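Local coordinates for protein probable zinc protease (Pseudomonas aeruginosa, PDB 4NNZ) that probably acts as a zinc-dependent metallopeptidase of the M16 (insulinase) family, working as one subunit of a heterodimeric protease, at residues A[252-256]-A[300-304]; A[282-287]-A[332-338]; A[323-327]-A[418-422]. All blocks are in the same frame, centred on the assembly; numbering follows the deposited sequence.

All three contacts are built on the second sheet of the chain, in the strand order 233-240, 415-422, 246-253, 309-317, 294-301, and on the helices packed against it. Interaction 1 joins the ends of strands 246-253 and 294-301 and the loops that follow them, its centre about 10 Å from that of the chain. Interactions 2 and 3 lie farther out, their centres about 26 and 27 Å from the chain's centre, and both use helix 325-341; their centres are about 17 Å apart and their nearest atoms about 5 Å. Interaction 1 is about 20 Å from interaction 2 and about 25 Å from interaction 3, centre to centre. The L256 side chain in interaction 1 comes to about 7 Å from a bound PEG (di(hydroxyethyl)ether).

Interaction 1: residues A[252-256]-A[300-304]; sequences NVPSL and YYDAF
Segment 252-256 leaves strand 246-253 after V253, stays extended through P254 and S255 and bends at L256 (phi/psi -64/-23), while 300-304 runs on from strand 294-301; the touching parts diverge by only 32° end to end, with S255 opposite A303 (CA-CA 4.8 Å). V253 points toward the partner, its CG2 3.7 Å from Y301 CE1. The CA-to-CB bond of P254 points away, but its carbonyl faces the partner: Y301, in a t rotamer, donates OH to P254 O at 2.5 Å. S255 (chi1 p) lays CB 3.6 Å from A303 O and uses OG for G307. L256 N bonds almost linearly to A303 O (3.1 Å, 172°), and L256 CD1 meets F304 CE1 at 3.5 Å. D302 to F304 forms an Asx turn, F304 N donating to D302 OD1 at 2.6 Å. The contact ties together two strand ends in the mixed sheet of the M16 inactive domain: strand 309-317 runs between them, S309 touching S255 and Y301, while helix 262-276 packs on Y301 and A303, and Y409 of helix 399-409 covers V253 and P254.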
ATOM      1  N   ASN A 252      -4.973 -15.181  -3.781  1.00 32.97           N
ATOM      2  CA  ASN A 252      -5.270 -14.061  -4.646  1.00 34.32           C
ATOM      3  C   ASN A 252      -5.963 -14.509  -5.889  1.00 35.06           C
ATOM      4  O   ASN A 252      -5.508 -15.388  -6.572  1.00 35.39           O
ATOM      5  CB  ASN A 252      -4.016 -13.310  -5.052  1.00 31.37           C
ATOM      6  CG  ASN A 252      -3.366 -12.592  -3.921  1.00 30.82           C
ATOM      7  OD1 ASN A 252      -2.508 -13.117  -3.282  1.00 30.20           O
ATOM      8  ND2 ASN A 252      -3.756 -11.380  -3.699  1.00 30.37           N
ATOM      9  N   VAL A 253      -7.074 -13.883  -6.183  1.00 35.68           N
ATOM     10  CA  VAL A 253      -7.943 -14.347  -7.230  1.00 36.17           C
ATOM     11  C   VAL A 253      -8.671 -13.216  -7.880  1.00 34.43           C
ATOM     12  O   VAL A 253      -8.637 -12.132  -7.416  1.00 34.61           O
ATOM     13  CB  VAL A 253      -8.974 -15.366  -6.743  1.00 34.60           C
ATOM     14  CG1 VAL A 253      -8.343 -16.698  -6.484  1.00 34.65           C
ATOM     15  CG2 VAL A 253      -9.694 -14.863  -5.534  1.00 36.69           C
ATOM     16  N   PRO A 254      -9.333 -13.480  -8.976  1.00 36.20           N
ATOM     17  CA  PRO A 254     -10.194 -12.503  -9.613  1.00 37.38           C
ATOM     18  C   PRO A 254     -11.573 -12.357  -9.003  1.00 37.10           C
ATOM     19  O   PRO A 254     -12.026 -13.149  -8.243  1.00 39.21           O
ATOM     20  CB  PRO A 254     -10.310 -13.031 -11.022  1.00 34.80           C
ATOM     21  CG  PRO A 254     -10.068 -14.461 -10.890  1.00 34.51           C
ATOM     22  CD  PRO A 254      -9.028 -14.587  -9.867  1.00 34.49           C
ATOM     23  N   SER A 255     -12.257 -11.319  -9.406  1.00 40.86           N
ATOM     24  CA  SER A 255     -13.636 -11.123  -9.075  1.00 41.18           C
ATOM     25  C   SER A 255     -14.300 -10.665 -10.343  1.00 42.88           C
ATOM     26  O   SER A 255     -13.649 -10.470 -11.319  1.00 46.89           O
ATOM     27  CB  SER A 255     -13.808 -10.148  -7.931  1.00 39.02           C
ATOM     28  OG  SER A 255     -13.928  -8.851  -8.377  1.00 40.00           O
ATOM     29  N   LEU A 256     -15.602 -10.516 -10.320  1.00 44.44           N
ATOM     30  CA  LEU A 256     -16.348 -10.085 -11.472  1.00 45.33           C
ATOM     31  C   LEU A 256     -15.966  -8.682 -11.892  1.00 44.40           C
ATOM     32  O   LEU A 256     -16.119  -8.310 -13.016  1.00 47.79           O
ATOM     33  CB  LEU A 256     -17.832 -10.225 -11.227  1.00 48.13           C
ATOM     34  CG  LEU A 256     -18.268 -11.671 -11.091  1.00 51.76           C
ATOM     35  CD1 LEU A 256     -19.680 -11.780 -10.575  1.00 54.57           C
ATOM     36  CD2 LEU A 256     -18.145 -12.398 -12.402  1.00 52.30           C
ATOM     37  N   TYR A 300     -14.499 -17.702   3.072  1.00 43.17           N
ATOM     38  CA  TYR A 300     -15.155 -16.519   2.637  1.00 48.57           C
ATOM     39  C   TYR A 300     -14.554 -16.087   1.324  1.00 46.55           C
ATOM     40  O   TYR A 300     -13.382 -16.091   1.187  1.00 52.65           O
ATOM     41  CB  TYR A 300     -15.020 -15.466   3.720  1.00 57.00           C
ATOM     42  CG  TYR A 300     -15.475 -14.084   3.349  1.00 72.72           C
ATOM     43  CD1 TYR A 300     -16.805 -13.768   3.246  1.00 74.19           C
ATOM     44  CD2 TYR A 300     -14.558 -13.090   3.108  1.00 84.46           C
ATOM     45  CE1 TYR A 300     -17.211 -12.499   2.905  1.00 81.63           C
ATOM     46  CE2 TYR A 300     -14.953 -11.824   2.763  1.00 87.45           C
ATOM     47  CZ  TYR A 300     -16.276 -11.526   2.670  1.00 88.87           C
ATOM     48  OH  TYR A 300     -16.635 -10.242   2.341  1.00 87.64           O
ATOM     49  N   TYR A 301     -15.364 -15.796   0.328  1.00 47.63           N
ATOM     50  CA  TYR A 301     -14.907 -15.211  -0.925  1.00 42.92           C
ATOM     51  C   TYR A 301     -15.912 -14.212  -1.451  1.00 41.50           C
ATOM     52  O   TYR A 301     -17.012 -14.593  -1.725  1.00 37.46           O
ATOM     53  CB  TYR A 301     -14.732 -16.315  -1.950  1.00 42.49           C
ATOM     54  CG  TYR A 301     -14.503 -15.865  -3.362  1.00 41.56           C
ATOM     55  CD1 TYR A 301     -13.520 -14.974  -3.659  1.00 40.71           C
ATOM     56  CD2 TYR A 301     -15.255 -16.356  -4.390  1.00 41.33           C
ATOM     57  CE1 TYR A 301     -13.299 -14.564  -4.928  1.00 40.94           C
ATOM     58  CE2 TYR A 301     -15.035 -15.953  -5.672  1.00 41.35           C
ATOM     59  CZ  TYR A 301     -14.044 -15.055  -5.923  1.00 42.91           C
ATOM     60  OH  TYR A 301     -13.790 -14.638  -7.172  1.00 42.18           O
ATOM     61  N   ASP A 302     -15.544 -12.952  -1.615  1.00 42.24           N
ATOM     62  CA  ASP A 302     -16.444 -11.991  -2.217  1.00 41.31           C
ATOM     63  C   ASP A 302     -16.163 -11.876  -3.685  1.00 41.78           C
ATOM     64  O   ASP A 302     -15.127 -11.448  -4.077  1.00 44.17           O
ATOM     65  CB  ASP A 302     -16.309 -10.623  -1.582  1.00 43.87           C
ATOM     66  CG  ASP A 302     -17.310  -9.636  -2.116  1.00 49.27           C
ATOM     67  OD1 ASP A 302     -17.944  -9.923  -3.119  1.00 47.51           O
ATOM     68  OD2 ASP A 302     -17.470  -8.561  -1.543  1.00 51.35           O
ATOM     69  N   ALA A 303     -17.125 -12.275  -4.486  1.00 41.45           N
ATOM     70  CA  ALA A 303     -16.997 -12.305  -5.912  1.00 39.66           C
ATOM     71  C   ALA A 303     -17.406 -11.014  -6.548  1.00 41.88           C
ATOM     72  O   ALA A 303     -17.294 -10.863  -7.731  1.00 40.68           O
ATOM     73  CB  ALA A 303     -17.829 -13.422  -6.468  1.00 40.74           C
ATOM     74  N   PHE A 304     -17.881 -10.078  -5.753  1.00 39.46           N
ATOM     75  CA  PHE A 304     -18.416  -8.842  -6.276  1.00 40.68           C
ATOM     76  C   PHE A 304     -17.618  -7.592  -5.970  1.00 40.51           C
ATOM     77  O   PHE A 304     -18.156  -6.600  -5.612  1.00 38.41           O
ATOM     78  CB  PHE A 304     -19.871  -8.670  -5.896  1.00 38.99           C
ATOM     79  CG  PHE A 304     -20.712  -9.803  -6.306  1.00 42.32           C
ATOM     80  CD1 PHE A 304     -21.162  -9.894  -7.572  1.00 41.14           C
ATOM     81  CD2 PHE A 304     -21.006 -10.793  -5.434  1.00 45.60           C
ATOM     82  CE1 PHE A 304     -21.920 -10.938  -7.969  1.00 40.49           C
ATOM     83  CE2 PHE A 304     -21.757 -11.847  -5.818  1.00 44.22           C
ATOM     84  CZ  PHE A 304     -22.218 -11.919  -7.091  1.00 42.81           C
TER

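Interaction 2: residues A[282-287]-A[332-338]; sequences RLASRL and LWKQLDD
D338 is the acidic centre of a salt-bridge network with two arginines of helix 282-288. R286, extended (chi1 m, then t, t), donates NH1 to D338 OD2 at 3.1 Å and 149°; R282 places NH2 3.5 Å from D338 OD1, a longer bridge, and its stronger partner is E348, which forms a salt bridge with NH1. The same R286 NH1 also makes a weak hydrogen bond to Q335 OE1 at 3.3 Å, both acceptors lying near the guanidinium plane. Q335 takes the m, m conformation, which folds its amide back beside R286, with OE1 3.2 Å from R286 CD. R282 and R286 are one helical turn apart (R286 N to R282 O, 2.9 Å), so both reach the same acid. The two segments are helical throughout, 284-287 making a wider pi-type turn, and their axes approach to 11.2 Å with a signed crossing angle of 120°. This is helix-helix packing within the M16 inactive domain, both helices resting on its sheet: L332 touches L247 and M249, L283 touches A297, and L287 touches V294. The closest CA pair across the segments is L283 and Q335, 7.8 Å apart. Q335 CG lies 4.0 Å from L287 CD1. Toward the sheet the leucines, all in m,t rotamers, close the apolar side: L332 CD2 packs 3.7 Å from L283 CD2 and 4.1 Å from L287 CD1.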
ATOM      1  N   ARG A 282     -17.365 -30.472   2.602  1.00 46.96           N
ATOM      2  CA  ARG A 282     -16.130 -31.212   2.715  1.00 47.33           C
ATOM      3  C   ARG A 282     -15.326 -30.990   3.962  1.00 43.33           C
ATOM      4  O   ARG A 282     -14.857 -31.928   4.549  1.00 41.61           O
ATOM      5  CB  ARG A 282     -15.249 -30.880   1.538  1.00 45.01           C
ATOM      6  CG  ARG A 282     -15.335 -31.867   0.432  1.00 50.30           C
ATOM      7  CD  ARG A 282     -15.985 -31.304  -0.794  1.00 53.41           C
ATOM      8  NE  ARG A 282     -15.176 -31.630  -1.936  1.00 64.38           N
ATOM      9  CZ  ARG A 282     -15.276 -32.753  -2.613  1.00 66.06           C
ATOM     10  NH1 ARG A 282     -16.186 -33.635  -2.285  1.00 66.29           N
ATOM     11  NH2 ARG A 282     -14.491 -32.969  -3.630  1.00 66.26           N
ATOM     12  N   LEU A 283     -15.157 -29.754   4.354  1.00 41.61           N
ATOM     13  CA  LEU A 283     -14.350 -29.493   5.496  1.00 45.39           C
ATOM     14  C   LEU A 283     -14.936 -30.084   6.742  1.00 44.36           C
ATOM     15  O   LEU A 283     -14.216 -30.593   7.561  1.00 44.12           O
ATOM     16  CB  LEU A 283     -14.144 -28.007   5.671  1.00 48.25           C
ATOM     17  CG  LEU A 283     -13.287 -27.323   4.638  1.00 47.73           C
ATOM     18  CD1 LEU A 283     -13.221 -25.848   4.937  1.00 48.73           C
ATOM     19  CD2 LEU A 283     -11.923 -27.945   4.655  1.00 45.42           C
ATOM     20  N   ALA A 284     -16.237 -29.977   6.907  1.00 45.42           N
ATOM     21  CA  ALA A 284     -16.843 -30.539   8.083  1.00 46.64           C
ATOM     22  C   ALA A 284     -16.765 -32.043   8.162  1.00 43.00           C
ATOM     23  O   ALA A 284     -16.375 -32.591   9.163  1.00 42.03           O
ATOM     24  CB  ALA A 284     -18.285 -30.099   8.170  1.00 43.60           C
ATOM     25  N   SER A 285     -17.193 -32.705   7.114  1.00 45.24           N
ATOM     26  CA  SER A 285     -17.181 -34.129   7.119  1.00 47.44           C
ATOM     27  C   SER A 285     -15.798 -34.673   7.186  1.00 50.28           C
ATOM     28  O   SER A 285     -15.508 -35.553   7.954  1.00 57.17           O
ATOM     29  CB  SER A 285     -17.768 -34.594   5.831  1.00 45.67           C
ATOM     30  OG  SER A 285     -17.899 -33.504   4.994  1.00 49.55           O
ATOM     31  N   ARG A 286     -14.958 -34.203   6.299  1.00 49.10           N
ATOM     32  CA  ARG A 286     -13.596 -34.629   6.281  1.00 47.04           C
ATOM     33  C   ARG A 286     -12.645 -34.203   7.391  1.00 52.89           C
ATOM     34  O   ARG A 286     -11.862 -35.004   7.825  1.00 55.55           O
ATOM     35  CB  ARG A 286     -13.019 -34.381   4.923  1.00 44.71           C
ATOM     36  CG  ARG A 286     -13.903 -34.930   3.854  1.00 47.61           C
ATOM     37  CD  ARG A 286     -13.238 -34.839   2.515  1.00 51.82           C
ATOM     38  NE  ARG A 286     -14.086 -35.383   1.491  1.00 57.20           N
ATOM     39  CZ  ARG A 286     -13.737 -35.533   0.235  1.00 56.18           C
ATOM     40  NH1 ARG A 286     -12.546 -35.183  -0.157  1.00 55.78           N
ATOM     41  NH2 ARG A 286     -14.591 -36.038  -0.619  1.00 53.99           N
ATOM     42  N   LEU A 287     -12.645 -32.939   7.795  1.00 50.11           N
ATOM     43  CA  LEU A 287     -11.659 -32.477   8.759  1.00 49.14           C
ATOM     44  C   LEU A 287     -12.125 -32.292  10.176  1.00 49.02           C
ATOM     45  O   LEU A 287     -11.417 -32.577  11.094  1.00 47.50           O
ATOM     46  CB  LEU A 287     -11.012 -31.205   8.273  1.00 47.38           C
ATOM     47  CG  LEU A 287     -10.319 -31.381   6.955  1.00 48.61           C
ATOM     48  CD1 LEU A 287      -9.538 -30.138   6.623  1.00 52.01           C
ATOM     49  CD2 LEU A 287      -9.405 -32.573   7.009  1.00 48.52           C
ATOM     50  N   LEU A 332      -5.751 -28.923   5.044  1.00 45.84           N
ATOM     51  CA  LEU A 332      -6.393 -28.091   4.072  1.00 45.21           C
ATOM     52  C   LEU A 332      -5.841 -28.263   2.679  1.00 47.10           C
ATOM     53  O   LEU A 332      -6.582 -28.279   1.738  1.00 50.79           O
ATOM     54  CB  LEU A 332      -6.320 -26.641   4.495  1.00 45.41           C
ATOM     55  CG  LEU A 332      -7.160 -26.328   5.715  1.00 47.57           C
ATOM     56  CD1 LEU A 332      -6.763 -25.034   6.355  1.00 52.93           C
ATOM     57  CD2 LEU A 332      -8.634 -26.322   5.421  1.00 45.70           C
ATOM     58  N   TRP A 333      -4.539 -28.384   2.542  1.00 46.48           N
ATOM     59  CA  TRP A 333      -3.948 -28.564   1.241  1.00 44.17           C
ATOM     60  C   TRP A 333      -4.427 -29.862   0.646  1.00 43.29           C
ATOM     61  O   TRP A 333      -4.658 -29.946  -0.521  1.00 44.35           O
ATOM     62  CB  TRP A 333      -2.435 -28.505   1.303  1.00 43.82           C
ATOM     63  CG  TRP A 333      -1.848 -27.155   1.091  1.00 44.47           C
ATOM     64  CD1 TRP A 333      -1.136 -26.459   1.976  1.00 43.40           C
ATOM     65  CD2 TRP A 333      -1.908 -26.355  -0.081  1.00 42.28           C
ATOM     66  NE1 TRP A 333      -0.755 -25.284   1.461  1.00 42.31           N
ATOM     67  CE2 TRP A 333      -1.216 -25.195   0.187  1.00 41.65           C
ATOM     68  CE3 TRP A 333      -2.479 -26.513  -1.329  1.00 43.99           C
ATOM     69  CZ2 TRP A 333      -1.079 -24.200  -0.732  1.00 43.52           C
ATOM     70  CZ3 TRP A 333      -2.347 -25.528  -2.229  1.00 44.55           C
ATOM     71  CH2 TRP A 333      -1.653 -24.388  -1.939  1.00 46.19           C
ATOM     72  N   LYS A 334      -4.611 -30.866   1.469  1.00 42.58           N
ATOM     73  CA  LYS A 334      -5.074 -32.134   0.995  1.00 46.66           C
ATOM     74  C   LYS A 334      -6.435 -32.018   0.380  1.00 45.64           C
ATOM     75  O   LYS A 334      -6.692 -32.561  -0.652  1.00 47.13           O
ATOM     76  CB  LYS A 334      -5.169 -33.088   2.159  1.00 51.75           C
ATOM     77  CG  LYS A 334      -4.436 -34.380   1.954  1.00 56.87           C
ATOM     78  CD  LYS A 334      -4.874 -35.425   2.954  1.00 64.96           C
ATOM     79  CE  LYS A 334      -6.005 -36.292   2.429  1.00 65.14           C
ATOM     80  NZ  LYS A 334      -5.755 -37.744   2.600  1.00 61.24           N
ATOM     81  N   GLN A 335      -7.315 -31.315   1.039  1.00 42.52           N
ATOM     82  CA  GLN A 335      -8.617 -31.049   0.505  1.00 43.12           C
ATOM     83  C   GLN A 335      -8.608 -30.204  -0.737  1.00 42.70           C
ATOM     84  O   GLN A 335      -9.374 -30.425  -1.614  1.00 45.83           O
ATOM     85  CB  GLN A 335      -9.482 -30.436   1.577  1.00 45.40           C
ATOM     86  CG  GLN A 335      -9.598 -31.328   2.780  1.00 48.69           C
ATOM     87  CD  GLN A 335     -10.034 -32.721   2.414  1.00 49.84           C
ATOM     88  OE1 GLN A 335     -10.895 -32.891   1.583  1.00 51.87           O
ATOM     89  NE2 GLN A 335      -9.434 -33.714   3.024  1.00 45.38           N
ATOM     90  N   LEU A 336      -7.760 -29.206  -0.792  1.00 45.68           N
ATOM     91  CA  LEU A 336      -7.590 -28.446  -2.003  1.00 43.87           C
ATOM     92  C   LEU A 336      -7.034 -29.271  -3.131  1.00 44.41           C
ATOM     93  O   LEU A 336      -7.434 -29.105  -4.232  1.00 43.18           O
ATOM     94  CB  LEU A 336      -6.734 -27.227  -1.765  1.00 44.77           C
ATOM     95  CG  LEU A 336      -7.288 -26.241  -0.756  1.00 43.25           C
ATOM     96  CD1 LEU A 336      -6.257 -25.257  -0.278  1.00 44.02           C
ATOM     97  CD2 LEU A 336      -8.476 -25.516  -1.301  1.00 43.94           C
ATOM     98  N   ASP A 337      -6.109 -30.166  -2.850  1.00 43.48           N
ATOM     99  CA  ASP A 337      -5.577 -31.057  -3.862  1.00 50.10           C
ATOM    100  C   ASP A 337      -6.628 -31.987  -4.435  1.00 46.61           C
ATOM    101  O   ASP A 337      -6.640 -32.264  -5.607  1.00 41.72           O
ATOM    102  CB  ASP A 337      -4.399 -31.848  -3.332  1.00 53.10           C
ATOM    103  CG  ASP A 337      -3.117 -31.105  -3.460  1.00 63.37           C
ATOM    104  OD1 ASP A 337      -2.980 -30.322  -4.397  1.00 67.18           O
ATOM    105  OD2 ASP A 337      -2.236 -31.277  -2.610  1.00 74.23           O
ATOM    106  N   ASP A 338      -7.529 -32.426  -3.597  1.00 46.77           N
ATOM    107  CA  ASP A 338      -8.520 -33.354  -4.026  1.00 53.47           C
ATOM    108  C   ASP A 338      -9.329 -32.735  -5.121  1.00 51.94           C
ATOM    109  O   ASP A 338      -9.692 -33.394  -6.051  1.00 51.81           O
ATOM    110  CB  ASP A 338      -9.403 -33.719  -2.859  1.00 56.37           C
ATOM    111  CG  ASP A 338     -10.533 -34.627  -3.239  1.00 67.42           C
ATOM    112  OD1 ASP A 338     -11.296 -34.310  -4.147  1.00 72.99           O
ATOM    113  OD2 ASP A 338     -10.698 -35.673  -2.602  1.00 73.73           O
TER

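Interaction 3: residues A[323-327]-A[418-422]; sequences KTLEQ and AQVLP
A capping box starts helix 325-341 beside strand 415-422. T324, at the N-cap with chi1 p, accepts from Q327 N at its OG1 (3.2 Å), and Q327, chi1 m and chi2 t, returns OE1 to T324 N at 2.8 Å. The first helical residue, L325, points at the strand in an m,t rotamer: its CD1 lies 3.5 Å from Q419 CB and 3.7 Å from L421 CD2, L421 being m,t as well. Q419 is the closest strand residue by backbone (CA to L325 CA, 7.3 Å), and its m,t chain extends toward the helix start. E326 is m at chi1 but p at chi2, a bend that brings its carboxylate round to the Q419 amide. The CA-to-CB bond of V420 points away from the helix; its side chain touches V240 of the outermost strand 233-240, which runs parallel beside 415-422. The contact thus joins helix to sheet in the C-terminal half of the chain. A water bridges L325 O (3.1 Å) and Q419 NE2 (2.5 Å) by weak bonds, while Q419 NE2 donates directly to E326 OE2 at 3.2 Å and 151°.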
ATOM      1  N   LYS A 323      -3.656 -30.983  18.119  1.00 58.75           N
ATOM      2  CA  LYS A 323      -3.312 -30.806  16.737  1.00 58.06           C
ATOM      3  C   LYS A 323      -2.659 -29.474  16.482  1.00 57.96           C
ATOM      4  O   LYS A 323      -3.116 -28.477  16.963  1.00 55.28           O
ATOM      5  CB  LYS A 323      -4.550 -30.959  15.891  1.00 60.28           C
ATOM      6  CG  LYS A 323      -5.065 -32.378  15.836  1.00 66.58           C
ATOM      7  CD  LYS A 323      -4.103 -33.288  15.103  1.00 70.56           C
ATOM      8  CE  LYS A 323      -4.585 -34.722  15.078  1.00 68.52           C
ATOM      9  NZ  LYS A 323      -3.481 -35.683  15.346  1.00 76.04           N
ATOM     10  N   THR A 324      -1.558 -29.474  15.747  1.00 52.80           N
ATOM     11  CA  THR A 324      -0.838 -28.250  15.416  1.00 53.61           C
ATOM     12  C   THR A 324      -1.386 -27.494  14.216  1.00 54.17           C
ATOM     13  O   THR A 324      -2.097 -28.046  13.424  1.00 47.96           O
ATOM     14  CB  THR A 324       0.667 -28.500  15.254  1.00 51.19           C
ATOM     15  OG1 THR A 324       0.936 -29.022  13.965  1.00 51.45           O
ATOM     16  CG2 THR A 324       1.127 -29.487  16.236  1.00 47.63           C
ATOM     17  N   LEU A 325      -1.035 -26.221  14.102  1.00 50.18           N
ATOM     18  CA  LEU A 325      -1.391 -25.404  12.964  1.00 47.57           C
ATOM     19  C   LEU A 325      -0.757 -25.940  11.734  1.00 45.01           C
ATOM     20  O   LEU A 325      -1.268 -25.783  10.663  1.00 49.84           O
ATOM     21  CB  LEU A 325      -0.990 -23.961  13.141  1.00 47.32           C
ATOM     22  CG  LEU A 325      -1.755 -23.117  14.136  1.00 47.84           C
ATOM     23  CD1 LEU A 325      -1.302 -21.695  14.028  1.00 45.61           C
ATOM     24  CD2 LEU A 325      -3.243 -23.211  13.966  1.00 46.28           C
ATOM     25  N   GLU A 326       0.399 -26.525  11.886  1.00 44.16           N
ATOM     26  CA  GLU A 326       1.065 -27.125  10.765  1.00 46.70           C
ATOM     27  C   GLU A 326       0.310 -28.297  10.189  1.00 46.57           C
ATOM     28  O   GLU A 326       0.284 -28.481   9.012  1.00 47.46           O
ATOM     29  CB  GLU A 326       2.467 -27.505  11.143  1.00 52.58           C
ATOM     30  CG  GLU A 326       3.377 -26.316  11.317  1.00 57.63           C
ATOM     31  CD  GLU A 326       3.154 -25.591  12.614  1.00 59.12           C
ATOM     32  OE1 GLU A 326       2.799 -26.224  13.598  1.00 55.52           O
ATOM     33  OE2 GLU A 326       3.351 -24.385  12.650  1.00 59.02           O
ATOM     34  N   GLN A 327      -0.285 -29.103  11.042  1.00 44.74           N
ATOM     35  CA  GLN A 327      -1.183 -30.145  10.630  1.00 43.79           C
ATOM     36  C   GLN A 327      -2.449 -29.657   9.974  1.00 44.51           C
ATOM     37  O   GLN A 327      -2.936 -30.272   9.065  1.00 39.79           O
ATOM     38  CB  GLN A 327      -1.512 -31.006  11.806  1.00 45.54           C
ATOM     39  CG  GLN A 327      -0.385 -31.929  12.159  1.00 52.06           C
ATOM     40  CD  GLN A 327      -0.471 -32.475  13.549  1.00 51.04           C
ATOM     41  OE1 GLN A 327      -1.098 -31.916  14.409  1.00 51.82           O
ATOM     42  NE2 GLN A 327       0.176 -33.574  13.764  1.00 53.42           N
ATOM     43  N   ALA A 418      -1.428 -17.026   7.435  1.00 37.14           N
ATOM     44  CA  ALA A 418      -1.057 -16.470   8.712  1.00 37.32           C
ATOM     45  C   ALA A 418      -1.390 -17.329   9.907  1.00 36.12           C
ATOM     46  O   ALA A 418      -2.461 -17.801  10.002  1.00 38.10           O
ATOM     47  CB  ALA A 418      -1.678 -15.119   8.874  1.00 38.95           C
ATOM     48  N   GLN A 419      -0.466 -17.480  10.838  1.00 36.06           N
ATOM     49  CA  GLN A 419      -0.721 -18.187  12.066  1.00 35.21           C
ATOM     50  C   GLN A 419      -0.977 -17.179  13.141  1.00 34.78           C
ATOM     51  O   GLN A 419      -0.191 -16.309  13.359  1.00 35.29           O
ATOM     52  CB  GLN A 419       0.466 -19.060  12.447  1.00 37.80           C
ATOM     53  CG  GLN A 419       0.947 -19.935  11.314  1.00 42.34           C
ATOM     54  CD  GLN A 419       1.828 -21.093  11.710  1.00 42.39           C
ATOM     55  OE1 GLN A 419       2.618 -21.023  12.614  1.00 44.96           O
ATOM     56  NE2 GLN A 419       1.709 -22.158  10.985  1.00 49.19           N
ATOM     57  N   VAL A 420      -2.110 -17.288  13.791  1.00 34.66           N
ATOM     58  CA  VAL A 420      -2.396 -16.389  14.855  1.00 34.87           C
ATOM     59  C   VAL A 420      -2.257 -17.133  16.135  1.00 34.49           C
ATOM     60  O   VAL A 420      -2.973 -18.043  16.387  1.00 36.13           O
ATOM     61  CB  VAL A 420      -3.804 -15.855  14.751  1.00 39.08           C
ATOM     62  CG1 VAL A 420      -4.015 -14.752  15.739  1.00 41.53           C
ATOM     63  CG2 VAL A 420      -4.086 -15.381  13.358  1.00 40.36           C
ATOM     64  N   LEU A 421      -1.299 -16.745  16.930  1.00 34.88           N
ATOM     65  CA  LEU A 421      -0.977 -17.510  18.083  1.00 37.31           C
ATOM     66  C   LEU A 421      -1.169 -16.799  19.365  1.00 38.67           C
ATOM     67  O   LEU A 421      -1.024 -15.623  19.457  1.00 35.34           O
ATOM     68  CB  LEU A 421       0.442 -18.011  18.002  1.00 40.46           C
ATOM     69  CG  LEU A 421       0.676 -19.013  16.906  1.00 39.82           C
ATOM     70  CD1 LEU A 421       2.150 -19.221  16.764  1.00 42.72           C
ATOM     71  CD2 LEU A 421       0.016 -20.307  17.239  1.00 40.33           C
ATOM     72  N   PRO A 422      -1.449 -17.559  20.398  1.00 44.41           N
ATOM     73  CA  PRO A 422      -1.625 -17.004  21.724  1.00 46.05           C
ATOM     74  C   PRO A 422      -0.335 -16.643  22.340  1.00 45.86           C
ATOM     75  O   PRO A 422       0.585 -17.380  22.221  1.00 47.65           O
ATOM     76  CB  PRO A 422      -2.218 -18.156  22.502  1.00 46.75           C
ATOM     77  CG  PRO A 422      -2.072 -19.339  21.665  1.00 48.07           C
ATOM     78  CD  PRO A 422      -2.098 -18.859  20.279  1.00 45.52           C
TER
HETATM   79  O   HOH W   1       0.589 -23.659   9.331  1.00 32.41           O